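Local coordinates for paenibacillus xanthan lyase (Paenibacillus, PDB 6F2P), which cleaves the bacterial polysaccharide xanthan by an eliminative lyase reaction and is built on the family 8 polysaccharide lyase architecture with further beta-sandwich domains, at residues Asn776-Thr779 with Asp780-Val783; Gln698-Val701 with Gly702-Ile706; Ile762-Pro765 with Asn766-Ala770; Asp461-Gly464 with Gln465-Val468; Val672-Asn675 with Arg676-Val680. All coordinates share one frame; numbering follows the deposited sequence.

Overall arrangement
The chain order is contact 4, 5, 2, 3, 1, each closing before the next opens. Contact 4 is a hairpin at the edge of the nine-stranded super-sandwich sheet; its V468 packs on S679 and V680 of contact 5, about 17 Å away between centres, joining two domains. Contact 5 bridges the seven- and five-stranded sheets of the next sandwich; its strand 672-674 neighbours strand 703-708 of contact 2, centres about 9 Å apart, and N675 OD1 probably hydrogen-bonds to Y705 N. V701 packs on N776 of contact 1, completing a path through contacts 4, 5, 2 and 1. Contact 3, in the same calcium-binding beta-sandwich as contact 1 (centres about 21 Å apart), touches none of the others.

Contact 1. Residues Asn776-Thr779 with Asp780-Val783; sequences NALT and DTPV. With CA (calcium ion), chain D.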
loop_
_atom_site.group_PDB
_atom_site.type_symbol
_atom_site.label_atom_id
_atom_site.label_comp_id
_atom_site.label_asym_id
_atom_site.label_seq_id
_atom_site.Cartn_x
_atom_site.Cartn_y
_atom_site.Cartn_z
ATOM N N ASN A 776 -3.785 -13.468 -14.298
ATOM C CA ASN A 776 -4.373 -13.378 -12.971
ATOM C C ASN A 776 -4.060 -14.572 -12.056
ATOM O O ASN A 776 -4.026 -14.424 -10.835
ATOM C CB ASN A 776 -5.882 -13.152 -13.086
ATOM C CG ASN A 776 -6.571 -13.081 -11.734
ATOM O OD1 ASN A 776 -6.306 -12.180 -10.929
ATOM N ND2 ASN A 776 -7.481 -14.026 -11.488
ATOM N N ALA A 777 -3.832 -15.743 -12.652
ATOM C CA ALA A 777 -3.573 -16.982 -11.909
ATOM C C ALA A 777 -3.038 -18.057 -12.853
ATOM O O ALA A 777 -3.390 -18.086 -14.028
ATOM C CB ALA A 777 -4.838 -17.468 -11.224
ATOM N N LEU A 778 -2.191 -18.945 -12.340
ATOM C CA LEU A 778 -1.575 -19.984 -13.170
ATOM C C LEU A 778 -0.906 -21.081 -12.339
ATOM O O LEU A 778 -0.614 -20.890 -11.156
ATOM C CB LEU A 778 -0.557 -19.378 -14.142
ATOM C CG LEU A 778 0.792 -18.928 -13.573
ATOM C CD1 LEU A 778 1.782 -18.694 -14.696
ATOM C CD2 LEU A 778 0.648 -17.670 -12.738
ATOM N N THR A 779 -0.679 -22.231 -12.969
ATOM C CA THR A 779 -0.018 -23.360 -12.326
ATOM C C THR A 779 1.350 -23.581 -12.945
ATOM O O THR A 779 2.261 -24.130 -12.315
ATOM C CB THR A 779 -0.800 -24.660 -12.534
ATOM O OG1 THR A 779 -0.795 -25.004 -13.925
ATOM C CG2 THR A 779 -2.211 -24.501 -12.054
ATOM N N ASP A 780 1.464 -23.175 -14.202
ATOM C CA ASP A 780 2.682 -23.335 -14.975
ATOM C C ASP A 780 3.006 -22.037 -15.703
ATOM O O ASP A 780 2.116 -21.400 -16.273
ATOM C CB ASP A 780 2.515 -24.476 -15.978
ATOM C CG ASP A 780 2.618 -25.838 -15.327
ATOM O OD1 ASP A 780 1.602 -26.298 -14.764
ATOM O OD2 ASP A 780 3.720 -26.437 -15.381
ATOM N N THR A 781 4.276 -21.647 -15.686
ATOM C CA THR A 781 4.684 -20.413 -16.351
ATOM C C THR A 781 4.754 -20.556 -17.872
ATOM O O THR A 781 5.459 -21.415 -18.393
ATOM C CB THR A 781 6.038 -19.919 -15.833
ATOM O OG1 THR A 781 5.935 -19.653 -14.432
ATOM C CG2 THR A 781 6.454 -18.648 -16.552
ATOM N N PRO A 782 4.013 -19.703 -18.590
ATOM C CA PRO A 782 4.074 -19.700 -20.053
ATOM C C PRO A 782 5.226 -18.834 -20.558
ATOM O O PRO A 782 5.702 -17.955 -19.837
ATOM C CB PRO A 782 2.738 -19.071 -20.442
ATOM C CG PRO A 782 2.465 -18.115 -19.334
ATOM C CD PRO A 782 3.013 -18.749 -18.079
ATOM N N VAL A 783 5.671 -19.092 -21.784
ATOM C CA VAL A 783 6.724 -18.296 -22.405
ATOM C C VAL A 783 6.235 -17.788 -23.764
ATOM O O VAL A 783 5.531 -18.504 -24.481
ATOM C CB VAL A 783 8.007 -19.131 -22.610
ATOM C CG1 VAL A 783 9.119 -18.278 -23.207
ATOM C CG2 VAL A 783 8.445 -19.762 -21.305
HETATM CA CA CA D . 2.047 -28.431 -13.606
#
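The calcium site of D780, N801 and D805 is organised where T779 meets D780, just past the end of strand 775-778. D780 OD1 lies 2.5 Å from the calcium ion, whereas D780 OD2 stays 3.2 Å from the same ion, so the carboxylate binds the metal through one oxygen. The same OD1 also accepts a hydrogen bond from T779 OG1 at 2.9 Å, through the anti lone pair that faces away from OD2. With chi1 at 66°, T779 OG1 stands between its backbone N and carbonyl carbon, the orientation that turns the hydroxyl over to the aspartate. Y806 is the second partner of that hydroxyl: its backbone N bonds to T779 OG1, which makes T779 a second-shell residue that ties the ligand D780 to the chain running on from D805. Two contacts thus grip one oxygen, and they probably limit rotation of the carboxylate.

The bend also holds an apolar pair, L778 CD1 and P782 CD, which meet at 3.6 Å with the two side chains crossing at about a right angle; L778 CD1 also lies 3.8 Å from T781 CA. Further back, N776 and A777 both face E808 in a classic beta bulge, with N776 ND2 bonded to E808 OE2. The chain leaves the sheet that holds strand 775-778 and enters the other one through strand 783-786. A calcium-binding turn linking the two layers of a beta-sandwich is the arrangement found here, consistent with a carbohydrate-binding-module-like domain.

Contact 2. Residues Gln698-Val701 with Gly702-Ile706; sequences QSNV and GTIYI. With CA (calcium ion), chain J.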
loop_
_atom_site.group_PDB
_atom_site.type_symbol
_atom_site.label_atom_id
_atom_site.label_comp_id
_atom_site.label_asym_id
_atom_site.label_seq_id
_atom_site.Cartn_x
_atom_site.Cartn_y
_atom_site.Cartn_z
ATOM N N GLN A 698 -3.984 -4.775 -4.047
ATOM C CA GLN A 698 -2.733 -4.890 -4.800
ATOM C C GLN A 698 -2.658 -6.167 -5.634
ATOM O O GLN A 698 -1.570 -6.589 -6.024
ATOM C CB GLN A 698 -1.509 -4.804 -3.873
ATOM C CG GLN A 698 -1.486 -3.589 -2.961
ATOM C CD GLN A 698 -0.142 -3.398 -2.278
ATOM O OE1 GLN A 698 0.899 -3.708 -2.847
ATOM N NE2 GLN A 698 -0.160 -2.876 -1.056
ATOM N N SER A 699 -3.805 -6.781 -5.908
ATOM C CA SER A 699 -3.814 -8.052 -6.628
ATOM C C SER A 699 -4.842 -8.092 -7.760
ATOM O O SER A 699 -5.131 -9.145 -8.324
ATOM C CB SER A 699 -3.991 -9.226 -5.658
ATOM O OG SER A 699 -5.229 -9.154 -4.976
ATOM N N ASN A 700 -5.391 -6.928 -8.079
ATOM C CA ASN A 700 -6.193 -6.743 -9.276
ATOM C C ASN A 700 -5.234 -6.513 -10.442
ATOM O O ASN A 700 -4.501 -5.515 -10.462
ATOM C CB ASN A 700 -7.095 -5.525 -9.092
ATOM C CG ASN A 700 -8.103 -5.349 -10.222
ATOM O OD1 ASN A 700 -7.970 -5.927 -11.292
ATOM N ND2 ASN A 700 -9.111 -4.534 -9.980
ATOM N N VAL A 701 -5.218 -7.434 -11.404
ATOM C CA VAL A 701 -4.320 -7.309 -12.556
ATOM C C VAL A 701 -5.040 -6.740 -13.769
ATOM O O VAL A 701 -4.465 -6.637 -14.853
ATOM C CB VAL A 701 -3.716 -8.658 -12.964
ATOM C CG1 VAL A 701 -2.961 -9.281 -11.805
ATOM C CG2 VAL A 701 -4.803 -9.578 -13.453
ATOM N N GLY A 702 -6.306 -6.380 -13.585
ATOM C CA GLY A 702 -7.109 -5.845 -14.667
ATOM C C GLY A 702 -7.455 -4.390 -14.440
ATOM O O GLY A 702 -6.573 -3.564 -14.194
ATOM N N THR A 703 -8.745 -4.078 -14.502
ATOM C CA THR A 703 -9.198 -2.699 -14.424
ATOM C C THR A 703 -10.146 -2.445 -13.259
ATOM O O THR A 703 -10.670 -3.375 -12.635
ATOM C CB THR A 703 -9.926 -2.264 -15.727
ATOM O OG1 THR A 703 -10.968 -3.198 -16.028
ATOM C CG2 THR A 703 -8.972 -2.220 -16.908
ATOM N N ILE A 704 -10.363 -1.165 -12.984
ATOM C CA ILE A 704 -11.452 -0.743 -12.128
ATOM C C ILE A 704 -12.258 0.309 -12.868
ATOM O O ILE A 704 -11.732 1.360 -13.229
ATOM C CB ILE A 704 -10.952 -0.115 -10.826
ATOM C CG1 ILE A 704 -10.201 -1.147 -9.974
ATOM C CG2 ILE A 704 -12.128 0.486 -10.056
ATOM C CD1 ILE A 704 -9.493 -0.540 -8.753
ATOM N N TYR A 705 -13.534 0.027 -13.100
ATOM C CA TYR A 705 -14.429 0.997 -13.710
ATOM C C TYR A 705 -15.082 1.854 -12.632
ATOM O O TYR A 705 -15.570 1.344 -11.620
ATOM C CB TYR A 705 -15.504 0.287 -14.521
ATOM C CG TYR A 705 -15.076 -0.149 -15.905
ATOM C CD1 TYR A 705 -13.982 -0.984 -16.089
ATOM C CD2 TYR A 705 -15.793 0.245 -17.029
ATOM C CE1 TYR A 705 -13.601 -1.394 -17.354
ATOM C CE2 TYR A 705 -15.418 -0.163 -18.295
ATOM C CZ TYR A 705 -14.324 -0.979 -18.451
ATOM O OH TYR A 705 -13.944 -1.384 -19.706
ATOM N N ILE A 706 -15.085 3.159 -12.854
ATOM C CA ILE A 706 -15.693 4.095 -11.929
ATOM C C ILE A 706 -16.701 4.990 -12.665
ATOM O O ILE A 706 -16.402 5.540 -13.733
ATOM C CB ILE A 706 -14.616 4.980 -11.273
ATOM C CG1 ILE A 706 -13.620 4.126 -10.466
ATOM C CG2 ILE A 706 -15.249 6.077 -10.422
ATOM C CD1 ILE A 706 -14.126 3.622 -9.134
HETATM CA CA CA J . 3.386 -3.920 -2.798
HETATM O O HOH W 1 -10.644 -6.265 -12.351
HETATM O O HOH W 2 5.263 -5.900 -2.565
HETATM O O HOH W 3 3.576 -4.831 -0.069
HETATM O O HOH W 4 2.213 -6.071 -4.137
#
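The carboxamide of N700 turns its two polar atoms to different partners in the segment that follows: OD1 takes G702 N and ND2 gives to T703 O. The first bond measures 2.9 Å from G702 N to N700 OD1, with an N-H...O angle of 151°. The second is longer, 3.3 Å from N700 ND2 to T703 O; the donor stands well above the carbonyl plane of T703, while that oxygen is tilted slightly from the N700 amide plane. Beside the same ND2 sits I704 CG1, 3.6 Å away, its side chain running at a slant to that of N700. The ring of Y705 is the other flat group, and T703 OG1 lies in its plane at the edge; this hydroxyl has S872 as its hydrogen-bond partner, and Y705 OH bonds to D812.

Water 1 reinforces the amide, donating to N700 OD1 at 2.9 Å and to T703 O. OD1 thus accepts twice and ND2 donates, a pattern that probably disfavours a flipped amide. The torsion chi1 of -173° swings N700 CG away from the backbone N and toward the oncoming strand. G702 adopts a backbone shape that few residues other than glycine take. At the other end Q698 OE1 binds a calcium ion at 2.5 Å, with waters 2, 3 and 4 as further ligands, and Q698 NE2 bonds to S368 O.

The N700 to G702 bond, from side-chain oxygen to the amide two residues on, is that of an Asx turn, here leading into strand 703-708 of a beta-sandwich.

Contact 3. Residues Ile762-Pro765 with Asn766-Ala770; sequences IPIP and NPYEA. With CA (calcium ion), chain C.
P765, N766 and I764 have the most surface buried here, and a single turn places all three. P765 is the centre of an inverse gamma turn: N766 N donates to I764 O at 2.5 Å, with an N-H...O angle of 146°, and the carbonyl is approached from the side at 102°. The fold of the backbone lets the side chains of I764 and N766 lie alongside each other and point the same way, I764 CG2 being 3.5 Å from N766 ND2. That amide nitrogen is bonded to L898 O, which ties the turn to strand 891-900.

After the cis peptide before P767, the chain doubles back and brings the Y768 ring against P765 and I764. P765 CG meets Y768 CE2 at 3.7 Å, and I764 CG2 approaches Y768 CE1 obliquely at 3.8 Å. P765 O stands over the centre of one ring face, 4.2 Å above its plane, while the phenol hydroxyl bonds to D812 O. A leucine in place of Y768 would probably leave D812 O without this mate and the ring of P765 without its aromatic partner.

One residue on, E769 OE2 binds a calcium ion at 2.5 Å in the site completed by E771, S791, K794 and D894. The chemistry is consistent with a loop end secured by packing on one aromatic ring and by bonds to L898 O and D812 O, beside a strand whose E769 binds calcium.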
loop_
_atom_site.group_PDB
_atom_site.type_symbol
_atom_site.label_atom_id
_atom_site.label_comp_id
_atom_site.label_asym_id
_atom_site.label_seq_id
_atom_site.Cartn_x
_atom_site.Cartn_y
_atom_site.Cartn_z
ATOM N N ILE A 762 -15.703 2.780 -26.912
ATOM C CA ILE A 762 -14.490 1.982 -27.018
ATOM C C ILE A 762 -14.855 0.580 -27.472
ATOM O O ILE A 762 -15.376 -0.212 -26.688
ATOM C CB ILE A 762 -13.755 1.907 -25.661
ATOM C CG1 ILE A 762 -13.365 3.307 -25.186
ATOM C CG2 ILE A 762 -12.523 1.019 -25.750
ATOM C CD1 ILE A 762 -12.601 3.302 -23.878
ATOM N N PRO A 763 -14.592 0.263 -28.747
ATOM C CA PRO A 763 -15.015 -1.039 -29.284
ATOM C C PRO A 763 -14.204 -2.179 -28.678
ATOM O O PRO A 763 -13.183 -1.918 -28.028
ATOM C CB PRO A 763 -14.731 -0.906 -30.780
ATOM C CG PRO A 763 -13.636 0.106 -30.864
ATOM C CD PRO A 763 -13.852 1.068 -29.735
ATOM N N ILE A 764 -14.658 -3.414 -28.868
ATOM C CA ILE A 764 -13.939 -4.572 -28.350
ATOM C C ILE A 764 -12.562 -4.654 -28.995
ATOM O O ILE A 764 -12.450 -4.836 -30.203
ATOM C CB ILE A 764 -14.699 -5.871 -28.630
ATOM C CG1 ILE A 764 -16.080 -5.834 -27.971
ATOM C CG2 ILE A 764 -13.902 -7.061 -28.162
ATOM C CD1 ILE A 764 -16.042 -5.656 -26.458
ATOM N N PRO A 765 -11.501 -4.511 -28.189
ATOM C CA PRO A 765 -10.129 -4.456 -28.709
ATOM C C PRO A 765 -9.645 -5.768 -29.330
ATOM O O PRO A 765 -8.645 -6.320 -28.880
ATOM C CB PRO A 765 -9.302 -4.132 -27.459
ATOM C CG PRO A 765 -10.106 -4.651 -26.337
ATOM C CD PRO A 765 -11.537 -4.397 -26.720
ATOM N N ASN A 766 -10.339 -6.253 -30.353
ATOM C CA ASN A 766 -9.941 -7.477 -31.041
ATOM C C ASN A 766 -8.750 -7.246 -31.961
ATOM O O ASN A 766 -8.687 -6.227 -32.644
ATOM C CB ASN A 766 -11.118 -8.049 -31.844
ATOM C CG ASN A 766 -12.122 -8.784 -30.967
ATOM O OD1 ASN A 766 -11.746 -9.491 -30.027
ATOM N ND2 ASN A 766 -13.406 -8.623 -31.273
ATOM N N PRO A 767 -7.788 -8.185 -31.966
ATOM C CA PRO A 767 -7.777 -9.355 -31.079
ATOM C C PRO A 767 -7.096 -9.047 -29.742
ATOM O O PRO A 767 -6.303 -8.105 -29.656
ATOM C CB PRO A 767 -6.947 -10.369 -31.866
ATOM C CG PRO A 767 -5.965 -9.525 -32.604
ATOM C CD PRO A 767 -6.675 -8.223 -32.936
ATOM N N TYR A 768 -7.422 -9.823 -28.711
ATOM C CA TYR A 768 -6.751 -9.715 -27.429
ATOM C C TYR A 768 -5.502 -10.582 -27.519
ATOM O O TYR A 768 -5.595 -11.801 -27.405
ATOM C CB TYR A 768 -7.636 -10.276 -26.316
ATOM C CG TYR A 768 -8.878 -9.479 -25.967
ATOM C CD1 TYR A 768 -10.073 -9.670 -26.652
ATOM C CD2 TYR A 768 -8.869 -8.576 -24.914
ATOM C CE1 TYR A 768 -11.212 -8.959 -26.317
ATOM C CE2 TYR A 768 -9.999 -7.865 -24.572
ATOM C CZ TYR A 768 -11.165 -8.059 -25.278
ATOM O OH TYR A 768 -12.291 -7.347 -24.936
ATOM N N GLU A 769 -4.339 -9.974 -27.732
ATOM C CA GLU A 769 -3.111 -10.751 -27.902
ATOM C C GLU A 769 -2.684 -11.439 -26.618
ATOM O O GLU A 769 -2.449 -10.783 -25.602
ATOM C CB GLU A 769 -1.979 -9.870 -28.423
ATOM C CG GLU A 769 -2.321 -9.154 -29.715
ATOM C CD GLU A 769 -2.323 -10.082 -30.922
ATOM O OE1 GLU A 769 -2.386 -9.563 -32.053
ATOM O OE2 GLU A 769 -2.254 -11.320 -30.752
ATOM N N ALA A 770 -2.582 -12.764 -26.679
ATOM C CA ALA A 770 -2.231 -13.571 -25.519
ATOM C C ALA A 770 -0.912 -13.102 -24.918
ATOM O O ALA A 770 -0.780 -12.984 -23.705
ATOM C CB ALA A 770 -2.144 -15.035 -25.906
HETATM CA CA CA C . -0.313 -12.955 -30.675
#

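Contact 4. Residues Asp461-Gly464 with Gln465-Val468; sequences DILG and QYGV
I462 and Y466 exchange backbone bonds across the hairpin: I462 N donates to Y466 O at 2.8 Å, and Y466 N returns to I462 O at 3.1 Å. The second of these runs nearly along the C=O axis, at 164°. I462 O also receives Q465 N at 3.0 Å, tilted 33° from the carbonyl plane, so this one oxygen satisfies two successive amides. That double acceptance is the signature of the classic beta bulge, in which Q465 and Y466 both face I462. It follows the turn through L463 and G464, both at positive phi, that joins strands 457-462 and 466-474 at the edge of the nine-stranded super-sandwich sheet.

Beyond the bulge D461 and G467 form a non-hydrogen-bonded pair. The D461 carboxylate finds its charge partner elsewhere, OD1 making a salt bridge with K746 NZ, while D461 O accepts from S692 OG. Q465 OE1 is bonded to R377 NH1.

On the face carrying I462 and Y466, I462 CG2 comes to the edge of the tyrosine ring, 4.1 Å from Y466 CD2. L463 CD1 touches Y466 CE2 at 3.8 Å, and Q465 CB lies over one ring face.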
loop_
_atom_site.group_PDB
_atom_site.type_symbol
_atom_site.label_atom_id
_atom_site.label_comp_id
_atom_site.label_asym_id
_atom_site.label_seq_id
_atom_site.Cartn_x
_atom_site.Cartn_y
_atom_site.Cartn_z
ATOM N N ASP A 461 -5.714 9.048 -1.500
ATOM C CA ASP A 461 -5.591 10.393 -0.961
ATOM C C ASP A 461 -5.872 11.464 -1.997
ATOM O O ASP A 461 -5.937 11.191 -3.194
ATOM C CB ASP A 461 -4.178 10.602 -0.461
ATOM C CG ASP A 461 -3.145 10.289 -1.521
ATOM O OD1 ASP A 461 -3.017 11.081 -2.481
ATOM O OD2 ASP A 461 -2.464 9.248 -1.395
ATOM N N ILE A 462 -5.997 12.698 -1.532
ATOM C CA ILE A 462 -6.235 13.805 -2.433
ATOM C C ILE A 462 -5.569 15.081 -1.909
ATOM O O ILE A 462 -5.444 15.277 -0.695
ATOM C CB ILE A 462 -7.754 13.989 -2.704
ATOM C CG1 ILE A 462 -7.988 14.462 -4.140
ATOM C CG2 ILE A 462 -8.385 14.924 -1.694
ATOM C CD1 ILE A 462 -9.414 14.267 -4.614
ATOM N N LEU A 463 -5.096 15.913 -2.837
ATOM C CA LEU A 463 -4.471 17.196 -2.516
ATOM C C LEU A 463 -3.219 17.057 -1.659
ATOM O O LEU A 463 -2.693 18.046 -1.139
ATOM C CB LEU A 463 -5.483 18.126 -1.841
ATOM C CG LEU A 463 -6.715 18.428 -2.695
ATOM C CD1 LEU A 463 -7.668 19.373 -1.986
ATOM C CD2 LEU A 463 -6.283 19.004 -4.025
ATOM N N GLY A 464 -2.733 15.828 -1.523
ATOM C CA GLY A 464 -1.630 15.547 -0.629
ATOM C C GLY A 464 -1.914 15.914 0.821
ATOM O O GLY A 464 -0.976 16.079 1.599
ATOM N N GLN A 465 -3.196 16.025 1.180
ATOM C CA GLN A 465 -3.609 16.509 2.502
ATOM C C GLN A 465 -4.720 15.677 3.161
ATOM O O GLN A 465 -4.843 15.636 4.384
ATOM C CB GLN A 465 -4.101 17.952 2.398
ATOM C CG GLN A 465 -3.045 18.956 2.001
ATOM C CD GLN A 465 -3.493 20.365 2.286
ATOM O OE1 GLN A 465 -3.815 20.708 3.430
ATOM N NE2 GLN A 465 -3.541 21.193 1.243
ATOM N N TYR A 466 -5.545 15.033 2.348
ATOM C CA TYR A 466 -6.699 14.317 2.871
ATOM C C TYR A 466 -6.619 12.876 2.396
ATOM O O TYR A 466 -6.168 12.598 1.287
ATOM C CB TYR A 466 -8.007 14.995 2.418
ATOM C CG TYR A 466 -7.972 16.496 2.603
ATOM C CD1 TYR A 466 -7.627 17.051 3.829
ATOM C CD2 TYR A 466 -8.248 17.362 1.544
ATOM C CE1 TYR A 466 -7.571 18.427 4.007
ATOM C CE2 TYR A 466 -8.199 18.749 1.711
ATOM C CZ TYR A 466 -7.860 19.270 2.948
ATOM O OH TYR A 466 -7.796 20.634 3.130
ATOM N N GLY A 467 -7.035 11.946 3.240
ATOM C CA GLY A 467 -6.868 10.552 2.903
ATOM C C GLY A 467 -7.945 9.691 3.508
ATOM O O GLY A 467 -8.672 10.111 4.416
ATOM N N VAL A 468 -8.043 8.477 2.986
ATOM C CA VAL A 468 -8.964 7.480 3.484
ATOM C C VAL A 468 -8.226 6.145 3.447
ATOM O O VAL A 468 -7.571 5.821 2.448
ATOM C CB VAL A 468 -10.251 7.425 2.617
ATOM C CG1 VAL A 468 -9.901 7.396 1.145
ATOM C CG2 VAL A 468 -11.112 6.226 2.990
#

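Contact 5. Residues Val672-Asn675 with Arg676-Val680; sequences VTSN and RKASV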
loop_
_atom_site.group_PDB
_atom_site.type_symbol
_atom_site.label_atom_id
_atom_site.label_comp_id
_atom_site.label_asym_id
_atom_site.label_seq_id
_atom_site.Cartn_x
_atom_site.Cartn_y
_atom_site.Cartn_z
ATOM N N VAL A 672 -20.727 7.911 -6.503
ATOM C CA VAL A 672 -19.703 7.044 -7.060
ATOM C C VAL A 672 -20.130 5.587 -7.175
ATOM O O VAL A 672 -20.716 5.008 -6.256
ATOM C CB VAL A 672 -18.395 7.135 -6.247
ATOM C CG1 VAL A 672 -17.279 6.361 -6.938
ATOM C CG2 VAL A 672 -17.991 8.586 -6.052
ATOM N N THR A 673 -19.827 5.002 -8.324
ATOM C CA THR A 673 -20.035 3.585 -8.536
ATOM C C THR A 673 -18.687 2.954 -8.852
ATOM O O THR A 673 -17.912 3.507 -9.637
ATOM C CB THR A 673 -21.021 3.321 -9.700
ATOM O OG1 THR A 673 -22.319 3.847 -9.373
ATOM C CG2 THR A 673 -21.139 1.833 -9.973
ATOM N N SER A 674 -18.400 1.818 -8.217
ATOM C CA SER A 674 -17.212 1.029 -8.529
ATOM C C SER A 674 -17.599 -0.418 -8.751
ATOM O O SER A 674 -18.479 -0.945 -8.069
ATOM C CB SER A 674 -16.172 1.113 -7.409
ATOM O OG SER A 674 -15.096 0.216 -7.650
ATOM N N ASN A 675 -16.936 -1.062 -9.705
ATOM C CA ASN A 675 -17.204 -2.465 -9.988
ATOM C C ASN A 675 -16.150 -3.374 -9.365
ATOM O O ASN A 675 -16.154 -4.577 -9.594
ATOM C CB ASN A 675 -17.281 -2.709 -11.497
ATOM C CG ASN A 675 -15.919 -2.653 -12.172
ATOM O OD1 ASN A 675 -15.011 -1.969 -11.705
ATOM N ND2 ASN A 675 -15.774 -3.373 -13.276
ATOM N N ARG A 676 -15.242 -2.793 -8.587
ATOM C CA ARG A 676 -14.161 -3.555 -7.963
ATOM C C ARG A 676 -13.853 -3.031 -6.565
ATOM O O ARG A 676 -14.139 -1.875 -6.257
ATOM C CB ARG A 676 -12.889 -3.476 -8.813
ATOM C CG ARG A 676 -12.960 -4.209 -10.154
ATOM C CD ARG A 676 -13.023 -5.724 -9.975
ATOM N NE ARG A 676 -13.072 -6.427 -11.256
ATOM C CZ ARG A 676 -14.185 -6.672 -11.951
ATOM N NH1 ARG A 676 -15.370 -6.269 -11.502
ATOM N NH2 ARG A 676 -14.113 -7.323 -13.108
ATOM N N LYS A 677 -13.275 -3.880 -5.721
ATOM C CA LYS A 677 -12.696 -3.411 -4.467
ATOM C C LYS A 677 -11.811 -2.211 -4.773
ATOM O O LYS A 677 -11.020 -2.245 -5.716
ATOM C CB LYS A 677 -11.858 -4.510 -3.805
ATOM C CG LYS A 677 -12.639 -5.757 -3.451
ATOM C CD LYS A 677 -11.714 -6.911 -3.084
ATOM C CE LYS A 677 -12.505 -8.178 -2.800
ATOM N NZ LYS A 677 -11.662 -9.207 -2.152
ATOM N N ALA A 678 -11.949 -1.148 -3.991
ATOM C CA ALA A 678 -11.231 0.079 -4.288
ATOM C C ALA A 678 -11.285 1.036 -3.123
ATOM O O ALA A 678 -12.223 1.015 -2.331
ATOM C CB ALA A 678 -11.835 0.733 -5.507
ATOM N N SER A 679 -10.280 1.887 -3.016
ATOM C CA SER A 679 -10.366 3.016 -2.113
ATOM C C SER A 679 -10.439 4.264 -2.991
ATOM O O SER A 679 -9.647 4.429 -3.917
ATOM C CB SER A 679 -9.155 3.057 -1.198
ATOM O OG SER A 679 -9.303 4.076 -0.230
ATOM N N VAL A 680 -11.415 5.124 -2.730
ATOM C CA VAL A 680 -11.686 6.249 -3.617
ATOM C C VAL A 680 -11.864 7.531 -2.821
ATOM O O VAL A 680 -12.460 7.512 -1.742
ATOM C CB VAL A 680 -12.960 5.986 -4.434
ATOM C CG1 VAL A 680 -13.266 7.146 -5.367
ATOM C CG2 VAL A 680 -12.816 4.684 -5.202
#
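Chi1 of 173° swings S674 OG away from its own backbone N and onto R676 O, and in R676 a chi2 of -68° bends the chain so that its guanidinium returns to N675. Both gestures close a beta-arch, the bend that carries the chain from strand 672-674 in one layer of the C-terminal beta-sandwich to strand 678-684 in the other.

S674 OG donates to R676 O at 2.7 Å, in the carbonyl plane and on a lone pair. R676 NH1 gives to N675 O, also at 2.7 Å; this donor stands above the carbonyl plane of N675, although that oxygen lies close to the guanidinium plane. N675 ND2 sits over one guanidinium face, the two planes 25° apart. Since the ND2 and NH1 groups are both donors, this is packing without a bond; N675 OD1 is instead engaged by Y705 N of strand 703-708. R676 also packs on D664 and I704.

An alanine at R676 is likely to leave N675 O without its guanidinium donor and to uncover the side of the N675 amide on which the guanidinium lies.

Between the layers A678 CB lies 3.9 Å from S674 OG, and further along the apolar pair V672 CG1 and V680 CG1 meets at 4.4 Å.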